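Local atomic coordinates of decapping nuclease RAI1 (Candida albicans, PDB entry 5BUD), a protein that hydrolyses NAD caps, m7G caps and 5' triphosphates of RNA in a metal-dependent reaction to leave 5' monophosphate ends, and stimulates the exoribonuclease RAT1. Residues I57-F66 with R166-I177. Sequence-based numbering, arbitrary orientation.
Sequences IDLQGGYSKF and RCEYVGYKFETI. With MN (manganese (II) ion), chain G; nucleotides of chain C.
Ile57 meets Ile177 tip to tip, CD1 against CD1 at 4.0 Å, where the loop joins helix 158-178 of the PD-(D/E)XK nuclease domain. Asp58 OD1 accepts from Gln60 N in an Asx turn. Leu59 packs its CB against Val170 CG2 and its CD2 between Ile177 CG1, Lys173 CG and the edge of the Phe174 ring; its carbonyl oxygen, buried here, has no hydrogen-bond partner. Gln60 then reaches out to Arg166: NH1 gives a bent hydrogen bond (133° at the hydrogen) to a lone pair of Gln60 OE1, 2.8 Å away, and a water links the same NH1 to Gln60 O. Gly61 O, lying near the plane of the Tyr169 ring, accepts from Tyr169 OH at 2.7 Å. Lys173 lays its CE beside this carbonyl, while its ammonium bonds to Asn196 O. Tyr63 has its CG anti to the backbone N (chi1 176°), which brings its ring to Arg166: Arg166 CG lies over the ring face, 3.8 Å from the centroid, and the guanidinium has Tyr63 CD2 against one face. Tyr63 CA covers one face of Tyr169, and the Tyr63 ring edge turns to that ring in an offset edge-to-face pair. Phe66 takes the edge of Tyr169 on its own face, planes 66° apart, and its CZ touches Tyr172 CD2 at 3.6 Å. Tyr172 in turn sets a face against the sugar of U1 of chain C, and Glu175 binds a manganese ion through OE1. Hydroxyl, face and edge of Tyr169 are thus all engaged by the loop, which should limit its rotation and ties the loop to a flank of the helix that also carries RNA and metal contacts.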
loop_
_atom_site.group_PDB
_atom_site.type_symbol
_atom_site.label_atom_id
_atom_site.label_comp_id
_atom_site.label_asym_id
_atom_site.label_seq_id
_atom_site.Cartn_x
_atom_site.Cartn_y
_atom_site.Cartn_z
ATOM N N ILE A 57 -19.097 -17.542 -9.072
ATOM C CA ILE A 57 -19.418 -16.118 -8.934
ATOM C C ILE A 57 -18.886 -15.305 -10.115
ATOM O O ILE A 57 -17.743 -15.475 -10.515
ATOM C CB ILE A 57 -18.881 -15.576 -7.601
ATOM C CG1 ILE A 57 -19.633 -16.234 -6.441
ATOM C CG2 ILE A 57 -19.066 -14.071 -7.535
ATOM C CD1 ILE A 57 -18.883 -16.221 -5.123
ATOM N N ASP A 58 -19.723 -14.457 -10.708
ATOM C CA ASP A 58 -19.265 -13.618 -11.801
ATOM C C ASP A 58 -18.711 -12.319 -11.236
ATOM O O ASP A 58 -19.464 -11.501 -10.692
ATOM C CB ASP A 58 -20.364 -13.302 -12.828
ATOM C CG ASP A 58 -19.779 -12.769 -14.133
ATOM O OD1 ASP A 58 -18.738 -12.100 -14.070
ATOM O OD2 ASP A 58 -20.317 -13.038 -15.228
ATOM N N LEU A 59 -17.408 -12.120 -11.390
ATOM C CA LEU A 59 -16.747 -10.971 -10.759
ATOM C C LEU A 59 -16.905 -9.691 -11.586
ATOM O O LEU A 59 -16.457 -8.653 -11.161
ATOM C CB LEU A 59 -15.260 -11.275 -10.483
ATOM C CG LEU A 59 -15.018 -12.328 -9.413
ATOM C CD1 LEU A 59 -13.537 -12.671 -9.272
ATOM C CD2 LEU A 59 -15.579 -11.931 -8.055
ATOM N N GLN A 60 -17.484 -9.770 -12.783
ATOM C CA GLN A 60 -17.909 -8.548 -13.490
ATOM C C GLN A 60 -19.376 -8.207 -13.257
ATOM O O GLN A 60 -19.862 -7.193 -13.759
ATOM C CB GLN A 60 -17.574 -8.589 -14.981
ATOM C CG GLN A 60 -18.208 -9.713 -15.772
ATOM C CD GLN A 60 -17.757 -9.703 -17.213
ATOM O OE1 GLN A 60 -17.780 -8.678 -17.868
ATOM N NE2 GLN A 60 -17.319 -10.855 -17.704
ATOM N N GLY A 61 -20.074 -9.034 -12.476
ATOM C CA GLY A 61 -21.456 -8.741 -12.103
ATOM C C GLY A 61 -21.563 -7.360 -11.486
ATOM O O GLY A 61 -20.880 -7.061 -10.495
ATOM N N GLY A 62 -22.399 -6.503 -12.079
ATOM C CA GLY A 62 -22.646 -5.175 -11.513
ATOM C C GLY A 62 -21.667 -4.097 -11.950
ATOM O O GLY A 62 -21.711 -2.986 -11.432
ATOM N N TYR A 63 -20.817 -4.407 -12.926
ATOM C CA TYR A 63 -19.854 -3.450 -13.461
ATOM C C TYR A 63 -20.455 -2.064 -13.809
ATOM O O TYR A 63 -19.849 -1.036 -13.529
ATOM C CB TYR A 63 -19.181 -4.035 -14.688
ATOM C CG TYR A 63 -18.220 -3.095 -15.379
ATOM C CD1 TYR A 63 -16.990 -2.796 -14.802
ATOM C CD2 TYR A 63 -18.524 -2.503 -16.597
ATOM C CE1 TYR A 63 -16.104 -1.960 -15.415
ATOM C CE2 TYR A 63 -17.628 -1.639 -17.213
ATOM C CZ TYR A 63 -16.421 -1.372 -16.604
ATOM O OH TYR A 63 -15.507 -0.529 -17.175
ATOM N N SER A 64 -21.631 -2.054 -14.424
ATOM C CA SER A 64 -22.267 -0.802 -14.880
ATOM C C SER A 64 -22.749 0.099 -13.739
ATOM O O SER A 64 -22.923 1.299 -13.942
ATOM C CB SER A 64 -23.456 -1.121 -15.795
ATOM O OG SER A 64 -24.496 -1.684 -15.026
ATOM N N LYS A 65 -22.964 -0.456 -12.550
ATOM C CA LYS A 65 -23.314 0.344 -11.358
ATOM C C LYS A 65 -22.127 0.655 -10.414
ATOM O O LYS A 65 -22.312 1.139 -9.307
ATOM C CB LYS A 65 -24.378 -0.369 -10.551
ATOM C CG LYS A 65 -25.569 -0.876 -11.353
ATOM C CD LYS A 65 -26.665 -1.426 -10.442
ATOM C CE LYS A 65 -26.121 -2.403 -9.403
ATOM N NZ LYS A 65 -27.129 -3.365 -8.871
ATOM N N PHE A 66 -20.916 0.337 -10.835
ATOM C CA PHE A 66 -19.723 0.590 -10.026
ATOM C C PHE A 66 -19.633 2.072 -9.618
ATOM O O PHE A 66 -19.646 2.942 -10.473
ATOM C CB PHE A 66 -18.502 0.150 -10.845
ATOM C CG PHE A 66 -17.162 0.323 -10.159
ATOM C CD1 PHE A 66 -17.014 0.287 -8.777
ATOM C CD2 PHE A 66 -16.027 0.455 -10.931
ATOM C CE1 PHE A 66 -15.767 0.448 -8.194
ATOM C CE2 PHE A 66 -14.771 0.585 -10.354
ATOM C CZ PHE A 66 -14.643 0.597 -8.990
ATOM N N ARG A 166 -12.794 -3.859 -16.895
ATOM C CA ARG A 166 -13.543 -4.798 -16.092
ATOM C C ARG A 166 -12.642 -5.516 -15.103
ATOM O O ARG A 166 -13.062 -5.803 -13.992
ATOM C CB ARG A 166 -14.305 -5.776 -16.998
ATOM C CG ARG A 166 -15.497 -5.095 -17.659
ATOM C CD ARG A 166 -16.089 -5.866 -18.830
ATOM N NE ARG A 166 -17.250 -5.113 -19.324
ATOM C CZ ARG A 166 -18.501 -5.236 -18.896
ATOM N NH1 ARG A 166 -18.856 -6.141 -17.988
ATOM N NH2 ARG A 166 -19.432 -4.432 -19.407
ATOM N N CYS A 167 -11.404 -5.803 -15.498
ATOM C CA CYS A 167 -10.454 -6.459 -14.574
ATOM C C CYS A 167 -10.159 -5.563 -13.362
ATOM O O CYS A 167 -10.062 -6.059 -12.223
ATOM C CB CYS A 167 -9.180 -6.879 -15.298
ATOM S SG CYS A 167 -9.368 -8.362 -16.314
ATOM N N GLU A 168 -10.111 -4.245 -13.585
ATOM C CA GLU A 168 -9.975 -3.283 -12.482
ATOM C C GLU A 168 -11.131 -3.398 -11.517
ATOM O O GLU A 168 -10.970 -3.304 -10.300
ATOM C CB GLU A 168 -9.802 -1.839 -13.011
ATOM C CG GLU A 168 -8.409 -1.625 -13.575
ATOM C CD GLU A 168 -8.198 -0.369 -14.413
ATOM O OE1 GLU A 168 -7.094 -0.245 -14.982
ATOM O OE2 GLU A 168 -9.094 0.489 -14.516
ATOM N N TYR A 169 -12.311 -3.633 -12.058
ATOM C CA TYR A 169 -13.511 -3.716 -11.250
ATOM C C TYR A 169 -13.519 -5.020 -10.470
ATOM O O TYR A 169 -13.931 -5.076 -9.319
ATOM C CB TYR A 169 -14.728 -3.641 -12.161
ATOM C CG TYR A 169 -15.998 -3.965 -11.484
ATOM C CD1 TYR A 169 -16.618 -3.049 -10.661
ATOM C CD2 TYR A 169 -16.608 -5.193 -11.683
ATOM C CE1 TYR A 169 -17.817 -3.350 -10.044
ATOM C CE2 TYR A 169 -17.788 -5.507 -11.071
ATOM C CZ TYR A 169 -18.389 -4.576 -10.252
ATOM O OH TYR A 169 -19.573 -4.902 -9.646
ATOM N N VAL A 170 -13.011 -6.066 -11.113
ATOM C CA VAL A 170 -12.996 -7.399 -10.518
ATOM C C VAL A 170 -12.380 -7.367 -9.134
ATOM O O VAL A 170 -12.874 -8.017 -8.226
ATOM C CB VAL A 170 -12.259 -8.383 -11.466
ATOM C CG1 VAL A 170 -11.716 -9.605 -10.737
ATOM C CG2 VAL A 170 -13.200 -8.812 -12.605
ATOM N N GLY A 171 -11.268 -6.651 -8.974
ATOM C CA GLY A 171 -10.559 -6.586 -7.671
ATOM C C GLY A 171 -11.459 -6.118 -6.549
ATOM O O GLY A 171 -11.441 -6.638 -5.428
ATOM N N TYR A 172 -12.216 -5.073 -6.826
ATOM C CA TYR A 172 -13.164 -4.526 -5.839
ATOM C C TYR A 172 -14.383 -5.409 -5.661
ATOM O O TYR A 172 -14.894 -5.550 -4.566
ATOM C CB TYR A 172 -13.614 -3.127 -6.296
ATOM C CG TYR A 172 -12.492 -2.129 -6.360
ATOM C CD1 TYR A 172 -11.754 -1.792 -5.215
ATOM C CD2 TYR A 172 -12.169 -1.521 -7.549
ATOM C CE1 TYR A 172 -10.718 -0.880 -5.282
ATOM C CE2 TYR A 172 -11.151 -0.600 -7.628
ATOM C CZ TYR A 172 -10.428 -0.283 -6.494
ATOM O OH TYR A 172 -9.435 0.651 -6.628
ATOM N N LYS A 173 -14.838 -6.052 -6.726
ATOM C CA LYS A 173 -15.983 -6.968 -6.613
ATOM C C LYS A 173 -15.634 -8.151 -5.720
ATOM O O LYS A 173 -16.441 -8.611 -4.899
ATOM C CB LYS A 173 -16.404 -7.462 -8.008
ATOM C CG LYS A 173 -17.578 -8.445 -8.018
ATOM C CD LYS A 173 -18.922 -7.828 -7.648
ATOM C CE LYS A 173 -20.046 -8.816 -7.967
ATOM N NZ LYS A 173 -21.366 -8.322 -7.481
ATOM N N PHE A 174 -14.404 -8.644 -5.857
ATOM C CA PHE A 174 -13.955 -9.746 -5.038
ATOM C C PHE A 174 -13.977 -9.367 -3.564
ATOM O O PHE A 174 -14.439 -10.159 -2.729
ATOM C CB PHE A 174 -12.546 -10.210 -5.484
ATOM C CG PHE A 174 -12.015 -11.356 -4.691
ATOM C CD1 PHE A 174 -12.645 -12.595 -4.722
ATOM C CD2 PHE A 174 -10.872 -11.212 -3.921
ATOM C CE1 PHE A 174 -12.151 -13.665 -3.978
ATOM C CE2 PHE A 174 -10.357 -12.286 -3.180
ATOM C CZ PHE A 174 -11.014 -13.506 -3.195
ATOM N N GLU A 175 -13.499 -8.160 -3.244
ATOM C CA GLU A 175 -13.542 -7.680 -1.890
ATOM C C GLU A 175 -14.975 -7.642 -1.373
ATOM O O GLU A 175 -15.232 -7.977 -0.224
ATOM C CB GLU A 175 -12.962 -6.266 -1.758
ATOM C CG GLU A 175 -11.477 -6.116 -2.019
ATOM C CD GLU A 175 -11.055 -4.641 -1.991
ATOM O OE1 GLU A 175 -11.891 -3.810 -1.604
ATOM O OE2 GLU A 175 -9.934 -4.295 -2.379
ATOM N N THR A 176 -15.886 -7.225 -2.237
ATOM C CA THR A 176 -17.294 -7.102 -1.878
ATOM C C THR A 176 -17.922 -8.467 -1.610
ATOM O O THR A 176 -18.602 -8.616 -0.622
ATOM C CB THR A 176 -18.063 -6.335 -2.982
ATOM O OG1 THR A 176 -17.456 -5.044 -3.150
ATOM C CG2 THR A 176 -19.517 -6.166 -2.619
ATOM N N ILE A 177 -17.667 -9.460 -2.463
ATOM C CA ILE A 177 -18.305 -10.780 -2.297
ATOM C C ILE A 177 -17.595 -11.705 -1.298
ATOM O O ILE A 177 -18.193 -12.672 -0.840
ATOM C CB ILE A 177 -18.633 -11.454 -3.648
ATOM C CG1 ILE A 177 -17.387 -11.755 -4.501
ATOM C CG2 ILE A 177 -19.544 -10.542 -4.445
ATOM C CD1 ILE A 177 -16.641 -13.010 -4.121
HETATM MN MN MN G . -11.448 -1.827 -0.740
ATOM O OP3 U C 1 -3.827 -3.093 -3.486
ATOM P P U C 1 -5.127 -3.815 -3.444
ATOM O OP1 U C 1 -4.989 -5.254 -3.824
ATOM O OP2 U C 1 -5.887 -3.530 -2.176
ATOM O "O5'" U C 1 -5.940 -3.093 -4.620
ATOM C "C5'" U C 1 -7.375 -3.150 -4.620
ATOM C "C4'" U C 1 -7.932 -3.191 -6.025
ATOM O "O4'" U C 1 -7.899 -1.861 -6.601
ATOM C "C3'" U C 1 -7.212 -4.055 -7.055
ATOM O "O3'" U C 1 -7.575 -5.425 -6.909
ATOM C "C2'" U C 1 -7.754 -3.454 -8.346
ATOM O "O2'" U C 1 -9.099 -3.797 -8.594
ATOM C "C1'" U C 1 -7.750 -1.962 -8.004
ATOM N N1 U C 1 -6.518 -1.265 -8.404
ATOM C C2 U C 1 -6.424 -0.886 -9.727
ATOM O O2 U C 1 -7.308 -1.092 -10.533
ATOM N N3 U C 1 -5.269 -0.227 -10.057
ATOM C C4 U C 1 -4.210 0.071 -9.226
ATOM O O4 U C 1 -3.235 0.669 -9.679
ATOM C C5 U C 1 -4.374 -0.368 -7.874
ATOM C C6 U C 1 -5.492 -1.013 -7.519
ATOM P P U C 2 -6.626 -6.626 -7.452
ATOM O OP1 U C 2 -7.365 -7.905 -7.245
ATOM O OP2 U C 2 -5.286 -6.471 -6.842
ATOM O "O5'" U C 2 -6.421 -6.322 -9.000
ATOM C "C5'" U C 2 -7.447 -6.521 -9.987
ATOM C "C4'" U C 2 -7.029 -5.932 -11.322
ATOM O "O4'" U C 2 -6.741 -4.512 -11.199
ATOM C "C3'" U C 2 -5.772 -6.490 -11.971
ATOM O "O3'" U C 2 -6.071 -7.754 -12.549
ATOM C "C2'" U C 2 -5.468 -5.390 -12.977
ATOM O "O2'" U C 2 -6.384 -5.369 -14.056
ATOM C "C1'" U C 2 -5.740 -4.148 -12.133
ATOM N N1 U C 2 -4.567 -3.633 -11.405
ATOM C C2 U C 2 -3.683 -2.833 -12.112
ATOM O O2 U C 2 -3.834 -2.560 -13.292
ATOM N N3 U C 2 -2.606 -2.384 -11.388
ATOM C C4 U C 2 -2.329 -2.640 -10.059
ATOM O O4 U C 2 -1.328 -2.145 -9.545
ATOM C C5 U C 2 -3.295 -3.462 -9.397
ATOM C C6 U C 2 -4.358 -3.913 -10.074
HETATM O O HOH W 1 -21.009 -6.674 -16.119
HETATM O O HOH W 2 -13.300 -1.945 0.767
HETATM O O HOH W 3 -10.830 0.450 -0.269
HETATM O O HOH W 4 -10.057 -2.632 1.041
HETATM O O HOH W 5 -13.081 -1.325 -2.236
#